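Local coordinates for protein hydrolase, HAD superfamily, subfamily III A (Legionella pneumophila, PDB 3N1U) that probably hydrolyses 3-deoxy-D-manno-octulosonate 8-phosphate to 3-deoxy-D-manno-octulosonate and phosphate, a magnesium-dependent step of lipopolysaccharide biosynthesis, at residues A66-D77 and I85-K95; I126-N137 and F145-G154. All coordinates share one frame; numbering follows the deposited sequence.

Contact 1. Residues A66-D77 and I85-K95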
loop_
_atom_site.group_PDB
_atom_site.type_symbol
_atom_site.label_atom_id
_atom_site.label_comp_id
_atom_site.label_asym_id
_atom_site.label_seq_id
_atom_site.Cartn_x
_atom_site.Cartn_y
_atom_site.Cartn_z
ATOM N N ALA A 66 3.198 -10.295 -24.434
ATOM C CA ALA A 66 3.725 -9.027 -24.900
ATOM C C ALA A 66 3.265 -7.864 -24.027
ATOM O O ALA A 66 2.213 -7.933 -23.364
ATOM C CB ALA A 66 3.237 -8.800 -26.353
ATOM N N ILE A 67 4.036 -6.779 -24.054
ATOM C CA ILE A 67 3.674 -5.563 -23.343
ATOM C C ILE A 67 3.539 -4.379 -24.331
ATOM O O ILE A 67 4.344 -4.235 -25.239
ATOM C CB ILE A 67 4.696 -5.228 -22.233
ATOM C CG1 ILE A 67 4.180 -5.717 -20.854
ATOM C CG2 ILE A 67 4.900 -3.669 -22.115
ATOM C CD1 ILE A 67 4.128 -7.301 -20.696
ATOM N N ILE A 68 2.544 -3.518 -24.113
ATOM C CA ILE A 68 2.452 -2.254 -24.873
ATOM C C ILE A 68 2.204 -1.168 -23.823
ATOM O O ILE A 68 1.180 -1.173 -23.117
ATOM C CB ILE A 68 1.308 -2.228 -25.939
ATOM C CG1 ILE A 68 1.467 -3.375 -26.929
ATOM C CG2 ILE A 68 1.278 -0.848 -26.663
ATOM C CD1 ILE A 68 0.346 -3.462 -28.008
ATOM N N THR A 69 3.147 -0.253 -23.719
ATOM C CA THR A 69 3.075 0.734 -22.632
ATOM C C THR A 69 3.394 2.145 -23.133
ATOM O O THR A 69 4.168 2.304 -24.108
ATOM C CB THR A 69 4.051 0.366 -21.446
ATOM O OG1 THR A 69 3.945 1.388 -20.453
ATOM C CG2 THR A 69 5.499 0.321 -21.913
ATOM N N THR A 70 2.805 3.145 -22.443
ATOM C CA THR A 70 3.208 4.548 -22.609
ATOM C C THR A 70 4.506 4.873 -21.847
ATOM O O THR A 70 5.266 5.775 -22.260
ATOM C CB THR A 70 2.056 5.502 -22.203
ATOM O OG1 THR A 70 0.887 5.136 -22.963
ATOM C CG2 THR A 70 2.418 7.013 -22.489
ATOM N N ALA A 71 4.775 4.122 -20.768
ATOM C CA ALA A 71 6.010 4.298 -19.988
ATOM C C ALA A 71 7.232 4.180 -20.923
ATOM O O ALA A 71 7.213 3.403 -21.876
ATOM C CB ALA A 71 6.092 3.256 -18.805
ATOM N N GLN A 72 8.264 4.985 -20.667
ATOM C CA GLN A 72 9.495 4.992 -21.475
ATOM C C GLN A 72 10.724 4.679 -20.620
ATOM O O GLN A 72 11.808 4.520 -21.129
ATOM C CB GLN A 72 9.722 6.376 -22.100
ATOM C CG GLN A 72 8.853 6.675 -23.320
ATOM C CD GLN A 72 9.152 8.015 -23.973
ATOM O OE1 GLN A 72 9.450 9.006 -23.292
ATOM N NE2 GLN A 72 9.063 8.055 -25.314
ATOM N N ASN A 73 10.570 4.631 -19.311
ATOM C CA ASN A 73 11.772 4.591 -18.478
ATOM C C ASN A 73 12.410 3.179 -18.417
ATOM O O ASN A 73 11.780 2.188 -18.785
ATOM C CB ASN A 73 11.444 5.146 -17.088
ATOM C CG ASN A 73 10.327 4.365 -16.426
ATOM O OD1 ASN A 73 10.572 3.298 -15.899
ATOM N ND2 ASN A 73 9.093 4.854 -16.521
ATOM N N ALA A 74 13.652 3.106 -17.955
ATOM C CA ALA A 74 14.414 1.869 -17.909
ATOM C C ALA A 74 13.897 0.834 -16.870
ATOM O O ALA A 74 14.183 -0.341 -17.013
ATOM C CB ALA A 74 15.900 2.160 -17.695
ATOM N N VAL A 75 13.113 1.259 -15.863
ATOM C CA VAL A 75 12.407 0.264 -15.027
ATOM C C VAL A 75 11.716 -0.834 -15.873
ATOM O O VAL A 75 11.793 -2.022 -15.549
ATOM C CB VAL A 75 11.332 0.940 -14.131
ATOM C CG1 VAL A 75 10.512 -0.144 -13.364
ATOM C CG2 VAL A 75 11.982 1.907 -13.158
ATOM N N VAL A 76 11.011 -0.419 -16.932
ATOM C CA VAL A 76 10.255 -1.338 -17.770
ATOM C C VAL A 76 11.220 -2.366 -18.403
ATOM O O VAL A 76 10.966 -3.554 -18.346
ATOM C CB VAL A 76 9.425 -0.572 -18.846
ATOM C CG1 VAL A 76 8.769 -1.532 -19.860
ATOM C CG2 VAL A 76 8.366 0.356 -18.127
ATOM N N ASP A 77 12.342 -1.896 -18.964
ATOM C CA ASP A 77 13.316 -2.778 -19.614
ATOM C C ASP A 77 13.870 -3.807 -18.633
ATOM O O ASP A 77 13.985 -5.026 -18.974
ATOM C CB ASP A 77 14.464 -1.957 -20.217
ATOM C CG ASP A 77 13.954 -0.926 -21.210
ATOM O OD1 ASP A 77 13.446 -1.310 -22.296
ATOM O OD2 ASP A 77 14.083 0.262 -20.911
ATOM N N ILE A 85 10.564 -11.502 -21.310
ATOM C CA ILE A 85 9.566 -11.046 -22.284
ATOM C C ILE A 85 10.259 -10.250 -23.366
ATOM O O ILE A 85 10.785 -9.169 -23.066
ATOM C CB ILE A 85 8.506 -10.129 -21.606
ATOM C CG1 ILE A 85 7.617 -11.020 -20.719
ATOM C CG2 ILE A 85 7.674 -9.395 -22.685
ATOM C CD1 ILE A 85 6.818 -10.342 -19.651
ATOM N N THR A 86 10.232 -10.745 -24.606
ATOM C CA THR A 86 10.918 -10.041 -25.705
ATOM C C THR A 86 10.007 -9.144 -26.566
ATOM O O THR A 86 10.484 -8.172 -27.149
ATOM C CB THR A 86 11.687 -10.992 -26.612
ATOM O OG1 THR A 86 10.758 -11.845 -27.264
ATOM C CG2 THR A 86 12.673 -11.836 -25.785
ATOM N N HIS A 87 8.713 -9.459 -26.641
ATOM C CA HIS A 87 7.808 -8.648 -27.448
ATOM C C HIS A 87 7.293 -7.491 -26.622
ATOM O O HIS A 87 6.308 -7.649 -25.889
ATOM C CB HIS A 87 6.637 -9.500 -27.920
ATOM C CG HIS A 87 7.041 -10.592 -28.857
ATOM N ND1 HIS A 87 7.311 -10.370 -30.189
ATOM C CD2 HIS A 87 7.249 -11.910 -28.645
ATOM C CE1 HIS A 87 7.652 -11.510 -30.767
ATOM N NE2 HIS A 87 7.615 -12.464 -29.853
ATOM N N TYR A 88 7.950 -6.331 -26.689
ATOM C CA TYR A 88 7.369 -5.183 -25.968
ATOM C C TYR A 88 7.653 -3.822 -26.542
ATOM O O TYR A 88 8.670 -3.624 -27.215
ATOM C CB TYR A 88 7.696 -5.208 -24.468
ATOM C CG TYR A 88 9.135 -4.896 -24.145
ATOM C CD1 TYR A 88 10.110 -5.890 -24.209
ATOM C CD2 TYR A 88 9.506 -3.628 -23.734
ATOM C CE1 TYR A 88 11.455 -5.610 -23.867
ATOM C CE2 TYR A 88 10.856 -3.322 -23.397
ATOM C CZ TYR A 88 11.811 -4.315 -23.466
ATOM O OH TYR A 88 13.127 -4.024 -23.141
ATOM N N TYR A 89 6.739 -2.894 -26.236
ATOM C CA TYR A 89 6.657 -1.611 -26.937
ATOM C C TYR A 89 6.479 -0.538 -25.905
ATOM O O TYR A 89 5.490 -0.542 -25.159
ATOM C CB TYR A 89 5.470 -1.570 -27.920
ATOM C CG TYR A 89 5.473 -2.661 -28.997
ATOM C CD1 TYR A 89 5.117 -3.969 -28.691
ATOM C CD2 TYR A 89 5.834 -2.367 -30.328
ATOM C CE1 TYR A 89 5.126 -4.991 -29.690
ATOM C CE2 TYR A 89 5.841 -3.355 -31.316
ATOM C CZ TYR A 89 5.496 -4.672 -30.984
ATOM O OH TYR A 89 5.504 -5.667 -31.936
ATOM N N LYS A 90 7.409 0.419 -25.923
ATOM C CA LYS A 90 7.475 1.474 -24.911
ATOM C C LYS A 90 7.172 2.849 -25.521
ATOM O O LYS A 90 7.338 3.025 -26.732
ATOM C CB LYS A 90 8.897 1.540 -24.358
ATOM C CG LYS A 90 9.209 0.458 -23.305
ATOM C CD LYS A 90 10.341 0.934 -22.427
ATOM C CE LYS A 90 11.486 1.446 -23.295
ATOM N NZ LYS A 90 12.585 2.016 -22.463
ATOM N N GLY A 91 6.751 3.803 -24.687
ATOM C CA GLY A 91 6.477 5.162 -25.173
ATOM C C GLY A 91 5.318 5.280 -26.127
ATOM O O GLY A 91 5.282 6.218 -26.913
ATOM N N GLN A 92 4.363 4.333 -26.102
ATOM C CA GLN A 92 3.274 4.333 -27.118
ATOM C C GLN A 92 2.137 5.088 -26.484
ATOM O O GLN A 92 1.557 4.611 -25.494
ATOM C CB GLN A 92 2.814 2.893 -27.444
ATOM C CG GLN A 92 3.993 1.983 -27.936
ATOM C CD GLN A 92 4.625 2.527 -29.243
ATOM O OE1 GLN A 92 3.951 2.674 -30.258
ATOM N NE2 GLN A 92 5.928 2.842 -29.197
ATOM N N VAL A 93 1.843 6.284 -27.006
ATOM C CA VAL A 93 0.808 7.133 -26.417
ATOM C C VAL A 93 -0.537 6.687 -26.985
ATOM O O VAL A 93 -1.483 6.427 -26.235
ATOM C CB VAL A 93 1.045 8.625 -26.743
ATOM C CG1 VAL A 93 -0.245 9.432 -26.541
ATOM C CG2 VAL A 93 2.212 9.168 -25.904
ATOM N N ASP A 94 -0.613 6.640 -28.315
ATOM C CA ASP A 94 -1.655 5.877 -29.003
ATOM C C ASP A 94 -1.057 4.488 -29.281
ATOM O O ASP A 94 0.029 4.407 -29.869
ATOM C CB ASP A 94 -2.063 6.550 -30.322
ATOM C CG ASP A 94 -3.353 5.968 -30.903
ATOM O OD1 ASP A 94 -3.371 4.779 -31.294
ATOM O OD2 ASP A 94 -4.354 6.711 -30.994
ATOM N N LYS A 95 -1.775 3.435 -28.864
ATOM C CA LYS A 95 -1.273 2.041 -28.827
ATOM C C LYS A 95 -1.665 1.190 -30.052
ATOM O O LYS A 95 -1.192 0.058 -30.200
ATOM C CB LYS A 95 -1.775 1.349 -27.553
ATOM C CG LYS A 95 -1.228 2.016 -26.239
ATOM C CD LYS A 95 -1.569 1.178 -25.003
ATOM C CE LYS A 95 -0.827 1.735 -23.757
ATOM N NZ LYS A 95 -1.144 0.927 -22.557
HETATM O O HOH W 1 0.253 2.993 -20.980
HETATM O O HOH W 2 -1.138 6.809 -23.370
#
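Lys90 and Asp77 form a salt bridge, with Lys90 NZ 2.8 Å from Asp77 OD2 on its syn lone pair. The same ammonium group donates to Gln72 O, turned there by a bend at chi3 (-49°). The other carboxylate oxygen, Asp77 OD1, accepts from Tyr88 OH, 2.9 Å away, on its anti lone pair. These bonds tie the first turn of helix 74-83 and the loop before it to strand 87-89 and the residue after it, in a beta-alpha-beta unit of the HAD Rossmann-like fold. Strands 66-68 and 87-89 pair through Ile67 N to His87 O, Tyr89 N to Ile67 O and Thr69 N to Tyr89 O. Beyond the strands, Gln92 N meets Thr69 O at 2.9 Å in a nearly straight bond (172°), and Thr70 OG1 donates to Gln92 O at 2.7 Å. Lys95 runs extended along Ile68 CG2, and its NZ reaches Ile68 O at 3.2 Å from above the carbonyl plane. That ammonium group also forms salt bridges with Asp122 and Asp25, beside the metal site. Thr70 packs on Tyr180 of a neighbouring subunit. On one face Ile67 CB packs on Tyr88 CB. On the other, Ile68 CG1 runs alongside Tyr89 CD1, 4.1 Å away.

Contact 2. Residues I126-N137 and F145-G154. With CA (calcium ion), chain C.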
loop_
_atom_site.group_PDB
_atom_site.type_symbol
_atom_site.label_atom_id
_atom_site.label_comp_id
_atom_site.label_asym_id
_atom_site.label_seq_id
_atom_site.Cartn_x
_atom_site.Cartn_y
_atom_site.Cartn_z
ATOM N N ILE A 126 -8.658 -3.067 -26.154
ATOM C CA ILE A 126 -9.572 -3.881 -25.386
ATOM C C ILE A 126 -10.832 -4.274 -26.222
ATOM O O ILE A 126 -11.293 -5.404 -26.161
ATOM C CB ILE A 126 -9.942 -3.136 -24.110
ATOM C CG1 ILE A 126 -8.808 -3.315 -23.097
ATOM C CG2 ILE A 126 -11.235 -3.708 -23.491
ATOM C CD1 ILE A 126 -9.008 -2.445 -21.863
ATOM N N GLN A 127 -11.351 -3.339 -27.003
ATOM C CA GLN A 127 -12.530 -3.606 -27.861
ATOM C C GLN A 127 -12.210 -4.447 -29.097
ATOM O O GLN A 127 -13.074 -5.219 -29.584
ATOM C CB GLN A 127 -13.180 -2.284 -28.258
ATOM C CG GLN A 127 -13.653 -1.540 -27.027
ATOM C CD GLN A 127 -14.479 -0.285 -27.336
ATOM O OE1 GLN A 127 -13.937 0.783 -27.643
ATOM N NE2 GLN A 127 -15.794 -0.404 -27.196
ATOM N N GLN A 128 -10.978 -4.342 -29.596
ATOM C CA GLN A 128 -10.614 -5.049 -30.851
ATOM C C GLN A 128 -10.257 -6.526 -30.681
ATOM O O GLN A 128 -10.591 -7.346 -31.528
ATOM C CB GLN A 128 -9.423 -4.343 -31.511
ATOM C CG GLN A 128 -9.233 -4.726 -32.970
ATOM C CD GLN A 128 -8.217 -3.819 -33.622
ATOM O OE1 GLN A 128 -7.569 -2.995 -32.944
ATOM N NE2 GLN A 128 -8.032 -3.986 -34.907
ATOM N N VAL A 129 -9.572 -6.878 -29.586
ATOM C CA VAL A 129 -9.030 -8.248 -29.390
ATOM C C VAL A 129 -10.097 -9.227 -28.965
ATOM O O VAL A 129 -11.223 -8.818 -28.648
ATOM C CB VAL A 129 -7.872 -8.270 -28.341
ATOM C CG1 VAL A 129 -6.705 -7.347 -28.814
ATOM C CG2 VAL A 129 -8.373 -7.857 -26.936
ATOM N N GLY A 130 -9.766 -10.515 -28.938
ATOM C CA GLY A 130 -10.764 -11.538 -28.602
ATOM C C GLY A 130 -11.219 -11.432 -27.155
ATOM O O GLY A 130 -12.404 -11.637 -26.833
ATOM N N LEU A 131 -10.272 -11.123 -26.263
ATOM C CA LEU A 131 -10.569 -11.075 -24.839
ATOM C C LEU A 131 -9.967 -9.795 -24.229
ATOM O O LEU A 131 -8.768 -9.720 -23.921
ATOM C CB LEU A 131 -10.070 -12.367 -24.113
ATOM C CG LEU A 131 -10.263 -12.412 -22.563
ATOM C CD1 LEU A 131 -11.722 -12.132 -22.125
ATOM C CD2 LEU A 131 -9.861 -13.834 -22.123
ATOM N N GLY A 132 -10.790 -8.754 -24.151
ATOM C CA GLY A 132 -10.350 -7.420 -23.683
ATOM C C GLY A 132 -10.694 -7.374 -22.210
ATOM O O GLY A 132 -11.844 -7.596 -21.830
ATOM N N VAL A 133 -9.689 -7.092 -21.382
ATOM C CA VAL A 133 -9.842 -7.196 -19.923
ATOM C C VAL A 133 -9.527 -5.903 -19.184
ATOM O O VAL A 133 -8.544 -5.210 -19.500
ATOM C CB VAL A 133 -9.019 -8.370 -19.325
ATOM C CG1 VAL A 133 -9.212 -8.454 -17.779
ATOM C CG2 VAL A 133 -9.451 -9.737 -20.019
ATOM N N ALA A 134 -10.371 -5.593 -18.204
ATOM C CA ALA A 134 -10.117 -4.454 -17.311
ATOM C C ALA A 134 -9.629 -4.950 -15.956
ATOM O O ALA A 134 -10.212 -5.856 -15.396
ATOM C CB ALA A 134 -11.383 -3.599 -17.117
ATOM N N VAL A 135 -8.535 -4.373 -15.448
ATOM C CA VAL A 135 -8.223 -4.539 -13.982
ATOM C C VAL A 135 -9.349 -3.885 -13.166
ATOM O O VAL A 135 -10.075 -2.994 -13.668
ATOM C CB VAL A 135 -6.827 -3.958 -13.590
ATOM C CG1 VAL A 135 -5.697 -4.776 -14.311
ATOM C CG2 VAL A 135 -6.694 -2.444 -13.901
ATOM N N SER A 136 -9.547 -4.318 -11.911
ATOM C CA SER A 136 -10.723 -3.822 -11.185
ATOM C C SER A 136 -10.617 -2.326 -10.892
ATOM O O SER A 136 -11.615 -1.690 -10.661
ATOM C CB SER A 136 -10.966 -4.596 -9.872
ATOM O OG SER A 136 -9.986 -4.318 -8.901
ATOM N N ASN A 137 -9.397 -1.773 -10.860
ATOM C CA ASN A 137 -9.191 -0.343 -10.541
ATOM C C ASN A 137 -9.159 0.510 -11.843
ATOM O O ASN A 137 -8.711 1.678 -11.827
ATOM C CB ASN A 137 -7.817 -0.170 -9.802
ATOM C CG ASN A 137 -6.691 -0.836 -10.555
ATOM O OD1 ASN A 137 -6.782 -1.988 -10.857
ATOM N ND2 ASN A 137 -5.623 -0.090 -10.921
ATOM N N PHE A 145 -16.547 -1.187 -21.006
ATOM C CA PHE A 145 -16.494 -1.700 -22.363
ATOM C C PHE A 145 -15.652 -2.997 -22.502
ATOM O O PHE A 145 -15.642 -3.619 -23.563
ATOM C CB PHE A 145 -16.053 -0.620 -23.377
ATOM C CG PHE A 145 -17.124 0.436 -23.658
ATOM C CD1 PHE A 145 -18.180 0.181 -24.553
ATOM C CD2 PHE A 145 -17.076 1.674 -23.025
ATOM C CE1 PHE A 145 -19.174 1.165 -24.800
ATOM C CE2 PHE A 145 -18.044 2.662 -23.248
ATOM C CZ PHE A 145 -19.097 2.414 -24.132
ATOM N N ALA A 146 -14.965 -3.403 -21.422
ATOM C CA ALA A 146 -14.190 -4.627 -21.447
ATOM C C ALA A 146 -15.082 -5.867 -21.526
ATOM O O ALA A 146 -16.232 -5.828 -21.094
ATOM C CB ALA A 146 -13.306 -4.690 -20.148
ATOM N N ASP A 147 -14.560 -6.972 -22.055
ATOM C CA ASP A 147 -15.303 -8.240 -22.014
ATOM C C ASP A 147 -15.431 -8.811 -20.617
ATOM O O ASP A 147 -16.367 -9.564 -20.332
ATOM C CB ASP A 147 -14.613 -9.270 -22.884
ATOM C CG ASP A 147 -14.614 -8.870 -24.337
ATOM O OD1 ASP A 147 -15.695 -8.498 -24.839
ATOM O OD2 ASP A 147 -13.524 -8.834 -24.949
ATOM N N TRP A 148 -14.481 -8.464 -19.752
ATOM C CA TRP A 148 -14.354 -9.064 -18.412
ATOM C C TRP A 148 -13.516 -8.156 -17.551
ATOM O O TRP A 148 -12.670 -7.421 -18.048
ATOM C CB TRP A 148 -13.647 -10.432 -18.527
ATOM C CG TRP A 148 -13.589 -11.247 -17.229
ATOM C CD1 TRP A 148 -14.645 -11.689 -16.511
ATOM C CD2 TRP A 148 -12.405 -11.728 -16.553
ATOM N NE1 TRP A 148 -14.212 -12.405 -15.411
ATOM C CE2 TRP A 148 -12.843 -12.444 -15.412
ATOM C CE3 TRP A 148 -11.015 -11.623 -16.806
ATOM C CZ2 TRP A 148 -11.946 -13.056 -14.487
ATOM C CZ3 TRP A 148 -10.111 -12.225 -15.877
ATOM C CH2 TRP A 148 -10.595 -12.937 -14.741
ATOM N N ARG A 149 -13.735 -8.208 -16.253
ATOM C CA ARG A 149 -12.885 -7.475 -15.331
ATOM C C ARG A 149 -12.380 -8.414 -14.266
ATOM O O ARG A 149 -13.077 -9.377 -13.868
ATOM C CB ARG A 149 -13.651 -6.304 -14.671
ATOM C CG ARG A 149 -14.749 -6.745 -13.700
ATOM C CD ARG A 149 -15.372 -5.482 -13.086
ATOM N NE ARG A 149 -16.218 -4.808 -14.075
ATOM C CZ ARG A 149 -16.968 -3.734 -13.802
ATOM N NH1 ARG A 149 -16.960 -3.208 -12.570
ATOM N NH2 ARG A 149 -17.739 -3.204 -14.750
ATOM N N THR A 150 -11.160 -8.162 -13.806
ATOM C CA THR A 150 -10.596 -9.012 -12.738
ATOM C C THR A 150 -11.179 -8.573 -11.382
ATOM O O THR A 150 -11.707 -7.434 -11.260
ATOM C CB THR A 150 -9.056 -8.887 -12.700
ATOM O OG1 THR A 150 -8.683 -7.507 -12.496
ATOM C CG2 THR A 150 -8.454 -9.407 -14.051
ATOM N N GLU A 151 -11.081 -9.456 -10.384
ATOM C CA GLU A 151 -11.475 -9.113 -9.016
ATOM C C GLU A 151 -10.369 -8.271 -8.439
ATOM O O GLU A 151 -10.612 -7.276 -7.759
ATOM C CB GLU A 151 -11.683 -10.373 -8.159
ATOM C CG GLU A 151 -12.786 -11.294 -8.704
ATOM C CD GLU A 151 -14.192 -10.705 -8.547
ATOM O OE1 GLU A 151 -14.794 -10.919 -7.466
ATOM O OE2 GLU A 151 -14.710 -10.057 -9.508
ATOM N N ARG A 152 -9.131 -8.696 -8.664
ATOM C CA ARG A 152 -7.998 -7.999 -8.082
ATOM C C ARG A 152 -7.625 -6.720 -8.830
ATOM O O ARG A 152 -7.980 -6.555 -10.009
ATOM C CB ARG A 152 -6.794 -8.957 -7.959
ATOM C CG ARG A 152 -7.030 -10.054 -6.901
ATOM C CD ARG A 152 -6.261 -11.344 -7.270
ATOM N NE ARG A 152 -6.633 -12.550 -6.491
ATOM C CZ ARG A 152 -7.545 -13.449 -6.871
ATOM N NH1 ARG A 152 -8.204 -13.302 -8.021
ATOM N NH2 ARG A 152 -7.771 -14.545 -6.133
ATOM N N THR A 153 -6.878 -5.837 -8.157
ATOM C CA THR A 153 -6.429 -4.564 -8.717
ATOM C C THR A 153 -5.054 -4.773 -9.385
ATOM O O THR A 153 -4.381 -5.788 -9.127
ATOM C CB THR A 153 -6.333 -3.405 -7.653
ATOM O OG1 THR A 153 -5.348 -3.772 -6.701
ATOM C CG2 THR A 153 -7.704 -3.195 -6.887
ATOM N N GLY A 154 -4.687 -3.841 -10.267
ATOM C CA GLY A 154 -3.376 -3.831 -10.982
ATOM C C GLY A 154 -2.259 -3.895 -9.940
ATOM O O GLY A 154 -2.328 -3.223 -8.861
HETATM CA CA CA C . -14.779 -7.340 -26.944
HETATM O O HOH W 3 -14.328 -5.245 -25.334
HETATM O O HOH W 4 -12.949 -7.051 -27.315
HETATM O O HOH W 5 -14.071 -8.866 -28.940
HETATM O O HOH W 6 -16.454 -8.240 -27.672
#
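Ala146 CB is a bump set into the hollow between Gly132 O and Ala134, 3.8 Å from Ala134 CB. Ile126 CG2 closes this pocket from the helix side, 3.7 Å from Ala146 CA. Strand 148-149, outermost in the chain's parallel HAD Rossmann-like sheet, runs beside strand 131-134. Val133 and Trp148 point the same way on one face, and Val133 CG1 rests 3.8 Å from Trp148 CE3. Thr150 CG2 fills in against the same methyl, and helix 158-169 packs here. Farther on, Ser136 CB pushes into the turn at 150-152 and sits 3.2 Å from Thr150 O. Asn137 lies across Thr153, and its OD1 accepts from Gly154 N at 2.9 Å, from above the carbonyl plane. Its CG stands between the backbone N and the carbonyl carbon (chi1 51°), which turns the amide toward Thr153 and Gly154. At the opposite end, Gly132 N gives a straight bond (172°) to Asp147 OD2 at 2.8 Å. Both oxygens of Asp147 also bind a calcium ion, OD1 at 2.6 Å. Four waters also bind it, and one of them links Ile126 O with Phe145 O. The backbone N-H thus helps to fix the carboxylate, and the calcium probably offsets its charge.

After helix 3-17 the chain lays down strand 21-24, one of the two central strands of the parallel sheet. The antiparallel pair 34-38 and 43-48 and helix 49-60 follow. Contact 1 then closes the loop of strand 64-68, helix 74-83 and strand 87-89, on one flank. Helix 96-106 and strand 113-117 carry the chain back across the centre. Contact 2 closes a second loop, strand 131-134, helix 140-145 and strand 148-149, on the other flank. The loops neither nest nor cross. The centres of the two contacts lie about 19 Å apart, and their nearest atoms about 8 Å. Lys95 of contact 1 pairs with Asp25, and Val135 of contact 2 touches Asp118, both residues of the metal site.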